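Local structure of SusD-like carbohydrate binding protein (Bacteroides vulgatus, 3LEW) at residues 102-105 with 106-109; 202-205 with 206-210; 286-289 with 290-294. The protein probably binds carbohydrate at the bacterial outer membrane and so takes part in nutrient capture. All coordinates share one frame; numbering follows the deposited sequence.

Contact 1: residues 102-105 with 106-109; sequences DNID and AAEG
I104 and A107 meet twice, once through the backbone and once through their side chains. The amide of A107 donates to the carbonyl oxygen of I104, with A107 N and I104 O 3.1 Å apart and the N-H pointing almost straight at its acceptor (162°). A residue earlier, A106 N reaches N103 O at 3.2 Å along a more bent path (139°). Both donors stand well above the plane of the carbonyl they meet, as is common for i to i+3 bonds in overlapping beta turns; A107 N stays 3.4 Å from N103 O at an angle too poor for a bond. The turns also bring side chains together. I104 sends CG1 away from its own amide nitrogen (chi1 -170°), and CD1 at the end of that branch rests 4.0 Å from CB of A107, while the same methyl of A107 lies 3.4 Å from I104 O.

A water adds a second link: it donates to D102 O and accepts a weak bond from A106 N, whose hydrogen is thus divided between it and N103 O. Farther out, the side-chain ND2 of N103 donates to G99 O in helix 81-103. I104 packs on I117 of helix 111-135 and A22 of helix 19-35, and R114 NH1 donates hydrogen bonds to A107 O and G109 O. The backbone angles of G109 would press a CB against the preceding carbonyl, so glycine suits this place in the loop. Two i to i+3 bonds thus carry the chain round overlapping beta turns from helix 81-103 into the loop, which is held by the R114 bonds, by A107 on T19, by the backbone bonds of E108 with G17 and T19, and in part by the apolar I104-A107 pair.

Contact 2: residues 202-205 with 206-210; sequences NEVV and LGILS
I208 lies one helical turn beyond V204, and its side chain grows back along the turn toward that residue. CB starts 3.9 Å from V204 O. At the next step CG1, placed beside its own backbone N (chi1 -54°), closes to 3.4 Å from the same oxygen. The tip, CD1, then settles 3.6 Å from CG1 of V204, the two chains running abreast in one direction; W256 of strand 254-258 packs on both. The backbone below is regular alpha helix: I208 N donates to V204 O at 2.9 Å, nearly along the C=O axis, and the same i to i+4 pattern joins L206, G207 and L209 to N202, E203 and V205, more bent at G207. On another side of the helix, L209 CB lies 3.3 Å from V205 O, and L209 rests on L181 of helix 170-187. S210 folds its hydroxyl back to donate to L206 O at 2.8 Å, so that this carbonyl receives S210 N and S210 OG from opposite faces of its plane. These i to i+4 bonds and the S210 pair, with D201 OD1 serving V204 N, satisfy buried polar groups while branched aliphatic tips pack against helix 170-187 and strand 254-258.

Contact 3: residues 286-289 with 290-294; sequences FNVD and PYFRD
Two hydrogen bonds fold P290-D294 back on D289, one to each end of that residue, where strand 286-288 gives way to the loop that leads on to strand 306-309. Its carbonyl oxygen takes the amide of F292, with D289 O and F292 N 2.8 Å apart, closing a turn around P290 and Y291. The carboxylate takes the amide of Y291: D289 OD1 lies 3.0 Å from Y291 N, which meets it from above the carboxylate plane at an N-H angle of 148°. Setting CG opposite its own amide (chi1 -179°) carries the acid forward, as an Asx turn does, here overlapping the beta turn closed by D289 O and F292 N. P290, which has no N-H to offer, occupies the second position of the turn.

Among the flat groups, the same OD1 comes within 3.5 Å of Y291 CD2, the carboxylate standing almost perpendicular to the ring. An alanine in place of D289 would probably leave Y291 N without its acceptor and the start of the turn freer to fray.

Apolar contact is made by V288, whose CG1 touches F292 CD2 at 3.6 Å. L306 of strand 306-309 packs on both, and F292 also meets the rings of W403 and F296. At its far end Y291 OH bonds to A423 O. One buried acid thus supplies the acceptor for Y291 N, an amide that the beta turn itself does not bond.

In the fold
Along the chain the three contacts follow in series, each closing before the next opens. Contacts 1 and 2 both belong to the region named for starch-binding association with the outer membrane, and lie on the same side of the chain's centre with their own centres 24 Å apart. Contact 1 follows on from helix 81-103 some 33 Å from the middle of the molecule, whereas contact 2 lies within helix 202-215, nearer the centre. Contact 3 is on the opposite side, 31 Å from contact 2 and 51 Å from contact 1, centre to centre, where strand 286-288 pairs with 59-61. None touches another: they sample separate parts of a protein whose regular structure is mainly helical.

Contact 1: residues 102-105 with 106-109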
# COMPACT_ATOMS: atom_id res chain seq x y z
N ASP A 102 -13.45 -0.77 24.36
CA ASP A 102 -13.92 -1.34 25.64
C ASP A 102 -14.28 -0.26 26.68
O ASP A 102 -14.98 -0.55 27.63
CB ASP A 102 -12.88 -2.27 26.28
CG ASP A 102 -12.70 -3.60 25.52
OD1 ASP A 102 -13.51 -3.96 24.63
OD2 ASP A 102 -11.69 -4.29 25.79
N ASN A 103 -13.77 0.96 26.49
CA ASN A 103 -13.83 2.03 27.46
C ASN A 103 -14.57 3.30 26.96
O ASN A 103 -14.96 4.15 27.77
CB ASN A 103 -12.41 2.44 27.86
CG ASN A 103 -11.74 1.46 28.83
OD1 ASN A 103 -11.90 1.58 30.06
ND2 ASN A 103 -10.95 0.52 28.31
N ILE A 104 -14.82 3.42 25.66
CA ILE A 104 -15.31 4.71 25.10
C ILE A 104 -16.73 5.05 25.56
O ILE A 104 -17.04 6.22 25.78
CB ILE A 104 -15.19 4.77 23.54
CG1 ILE A 104 -15.47 6.19 23.03
CG2 ILE A 104 -16.08 3.74 22.87
CD1 ILE A 104 -14.51 7.23 23.60
N ASP A 105 -17.57 4.04 25.77
CA ASP A 105 -18.96 4.32 26.18
C ASP A 105 -19.03 4.91 27.57
O ASP A 105 -19.97 5.63 27.89
CB ASP A 105 -19.88 3.10 26.03
CG ASP A 105 -20.11 2.71 24.58
OD1 ASP A 105 -20.20 3.60 23.71
OD2 ASP A 105 -20.20 1.51 24.29
N ALA A 106 -18.04 4.64 28.41
CA ALA A 106 -18.01 5.17 29.76
C ALA A 106 -17.22 6.50 29.85
O ALA A 106 -17.12 7.05 30.91
CB ALA A 106 -17.38 4.12 30.73
N ALA A 107 -16.65 6.98 28.75
CA ALA A 107 -15.75 8.14 28.79
C ALA A 107 -16.53 9.44 29.07
O ALA A 107 -17.52 9.71 28.39
CB ALA A 107 -14.98 8.25 27.48
N GLU A 108 -16.09 10.23 30.04
CA GLU A 108 -16.70 11.56 30.30
C GLU A 108 -16.43 12.51 29.12
O GLU A 108 -15.29 12.61 28.66
CB GLU A 108 -16.14 12.15 31.59
CG GLU A 108 -16.55 13.61 31.83
CD GLU A 108 -15.95 14.19 33.10
OE1 GLU A 108 -15.57 13.40 34.01
OE2 GLU A 108 -15.87 15.44 33.21
N GLY A 109 -17.47 13.18 28.65
CA GLY A 109 -17.38 14.04 27.48
C GLY A 109 -18.73 14.15 26.82
O GLY A 109 -19.75 13.81 27.42
O HOH W 1 -17.32 1.60 28.31

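Contact 2: residues 202-205 with 206-210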
# COMPACT_ATOMS: atom_id res chain seq x y z
N ASN A 202 -15.25 11.13 7.82
CA ASN A 202 -16.22 10.43 6.97
C ASN A 202 -15.61 10.08 5.61
O ASN A 202 -15.78 8.97 5.16
CB ASN A 202 -17.53 11.23 6.86
CG ASN A 202 -18.68 10.44 6.15
OD1 ASN A 202 -19.49 9.76 6.80
ND2 ASN A 202 -18.73 10.54 4.86
N GLU A 203 -14.92 11.01 4.97
CA GLU A 203 -14.30 10.75 3.67
C GLU A 203 -13.28 9.60 3.72
O GLU A 203 -13.24 8.74 2.82
CB GLU A 203 -13.67 12.03 3.11
CG GLU A 203 -12.98 11.78 1.79
CD GLU A 203 -12.39 13.02 1.15
OE1 GLU A 203 -12.40 14.09 1.77
OE2 GLU A 203 -11.89 12.90 0.02
N VAL A 204 -12.43 9.60 4.74
CA VAL A 204 -11.44 8.55 4.91
C VAL A 204 -12.13 7.21 5.05
O VAL A 204 -11.75 6.25 4.37
CB VAL A 204 -10.45 8.79 6.08
CG1 VAL A 204 -9.46 7.59 6.25
CG2 VAL A 204 -9.65 10.11 5.90
N VAL A 205 -13.19 7.13 5.87
CA VAL A 205 -13.95 5.88 6.01
C VAL A 205 -14.52 5.40 4.64
O VAL A 205 -14.41 4.23 4.30
CB VAL A 205 -15.04 5.99 7.06
CG1 VAL A 205 -15.85 4.67 7.13
CG2 VAL A 205 -14.42 6.30 8.47
N LEU A 206 -15.13 6.31 3.88
CA LEU A 206 -15.67 5.95 2.58
C LEU A 206 -14.55 5.37 1.70
O LEU A 206 -14.77 4.40 0.96
CB LEU A 206 -16.30 7.17 1.87
CG LEU A 206 -17.65 7.66 2.42
CD1 LEU A 206 -18.02 8.99 1.77
CD2 LEU A 206 -18.77 6.57 2.16
N GLY A 207 -13.35 5.97 1.78
CA GLY A 207 -12.28 5.53 0.92
C GLY A 207 -11.80 4.15 1.32
O GLY A 207 -11.56 3.26 0.45
N ILE A 208 -11.56 3.94 2.63
CA ILE A 208 -11.08 2.60 3.05
C ILE A 208 -12.16 1.53 2.78
O ILE A 208 -11.85 0.38 2.37
CB ILE A 208 -10.68 2.54 4.55
CG1 ILE A 208 -9.65 3.61 4.90
CG2 ILE A 208 -10.15 1.09 4.87
CD1 ILE A 208 -9.59 3.95 6.46
N LEU A 209 -13.43 1.91 2.99
CA LEU A 209 -14.56 1.02 2.64
C LEU A 209 -14.57 0.64 1.18
O LEU A 209 -14.84 -0.53 0.84
CB LEU A 209 -15.92 1.67 2.93
CG LEU A 209 -16.65 1.27 4.17
CD1 LEU A 209 -17.90 2.12 4.28
CD2 LEU A 209 -16.94 -0.23 4.17
N SER A 210 -14.32 1.63 0.32
CA SER A 210 -14.27 1.42 -1.14
C SER A 210 -13.22 0.39 -1.49
O SER A 210 -13.45 -0.54 -2.29
CB SER A 210 -13.91 2.76 -1.85
OG SER A 210 -15.01 3.65 -1.70

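Contact 3: residues 286-289 with 290-294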
# COMPACT_ATOMS: atom_id res chain seq x y z
N PHE A 286 14.79 1.57 -4.93
CA PHE A 286 13.50 1.29 -5.65
C PHE A 286 13.54 1.86 -7.06
O PHE A 286 12.99 2.92 -7.33
CB PHE A 286 12.30 1.79 -4.83
CG PHE A 286 11.82 0.80 -3.82
CD1 PHE A 286 12.63 0.41 -2.77
CD2 PHE A 286 10.60 0.19 -3.95
CE1 PHE A 286 12.22 -0.56 -1.81
CE2 PHE A 286 10.20 -0.78 -3.00
CZ PHE A 286 11.01 -1.13 -1.96
N ASN A 287 14.23 1.15 -7.95
CA ASN A 287 14.39 1.62 -9.29
C ASN A 287 13.29 1.02 -10.15
O ASN A 287 12.49 0.17 -9.69
CB ASN A 287 15.78 1.31 -9.76
CG ASN A 287 16.81 2.10 -8.96
OD1 ASN A 287 16.94 3.30 -9.15
ND2 ASN A 287 17.53 1.42 -8.05
N VAL A 288 13.26 1.45 -11.39
CA VAL A 288 12.11 1.18 -12.24
C VAL A 288 12.46 0.08 -13.26
O VAL A 288 13.54 0.09 -13.84
CB VAL A 288 11.66 2.46 -12.96
CG1 VAL A 288 10.41 2.18 -13.82
CG2 VAL A 288 11.42 3.59 -11.97
N ASP A 289 11.54 -0.85 -13.51
CA ASP A 289 11.67 -1.71 -14.72
C ASP A 289 11.70 -0.80 -15.95
O ASP A 289 10.73 -0.09 -16.23
CB ASP A 289 10.48 -2.64 -14.82
CG ASP A 289 10.53 -3.59 -16.01
OD1 ASP A 289 11.52 -3.55 -16.79
OD2 ASP A 289 9.56 -4.37 -16.16
N PRO A 290 12.77 -0.87 -16.78
CA PRO A 290 12.78 0.03 -17.90
C PRO A 290 11.57 -0.17 -18.81
O PRO A 290 11.11 0.76 -19.42
CB PRO A 290 14.07 -0.33 -18.62
CG PRO A 290 15.01 -0.72 -17.47
CD PRO A 290 14.10 -1.47 -16.52
N TYR A 291 11.07 -1.40 -18.90
CA TYR A 291 9.85 -1.67 -19.68
C TYR A 291 8.57 -1.00 -19.14
O TYR A 291 7.62 -0.83 -19.90
CB TYR A 291 9.61 -3.17 -19.83
CG TYR A 291 10.68 -3.90 -20.63
CD1 TYR A 291 10.95 -3.55 -21.96
CD2 TYR A 291 11.47 -4.90 -20.04
CE1 TYR A 291 11.93 -4.24 -22.71
CE2 TYR A 291 12.46 -5.59 -20.78
CZ TYR A 291 12.70 -5.24 -22.09
OH TYR A 291 13.69 -5.91 -22.80
N PHE A 292 8.55 -0.63 -17.86
CA PHE A 292 7.41 0.09 -17.29
C PHE A 292 7.16 1.44 -17.97
O PHE A 292 6.03 1.85 -18.11
CB PHE A 292 7.64 0.26 -15.80
CG PHE A 292 6.60 1.08 -15.08
CD1 PHE A 292 5.36 0.54 -14.82
CD2 PHE A 292 6.88 2.37 -14.67
CE1 PHE A 292 4.43 1.24 -14.09
CE2 PHE A 292 5.94 3.10 -13.96
CZ PHE A 292 4.70 2.53 -13.71
N ARG A 293 8.23 2.09 -18.44
CA ARG A 293 8.11 3.38 -19.11
C ARG A 293 7.33 3.23 -20.44
O ARG A 293 6.61 4.13 -20.83
CB ARG A 293 9.48 3.99 -19.36
CG ARG A 293 9.46 5.41 -19.94
CD ARG A 293 10.86 5.99 -19.95
NE ARG A 293 10.89 7.43 -20.23
CZ ARG A 293 10.73 7.97 -21.44
NH1 ARG A 293 10.52 7.21 -22.52
NH2 ARG A 293 10.78 9.30 -21.59
N ASP A 294 7.46 2.07 -21.09
CA ASP A 294 6.70 1.80 -22.31
C ASP A 294 5.19 1.63 -22.14
O ASP A 294 4.46 1.57 -23.14
CB ASP A 294 7.27 0.53 -22.98
CG ASP A 294 8.68 0.72 -23.48
OD1 ASP A 294 9.04 1.90 -23.77
OD2 ASP A 294 9.40 -0.31 -23.61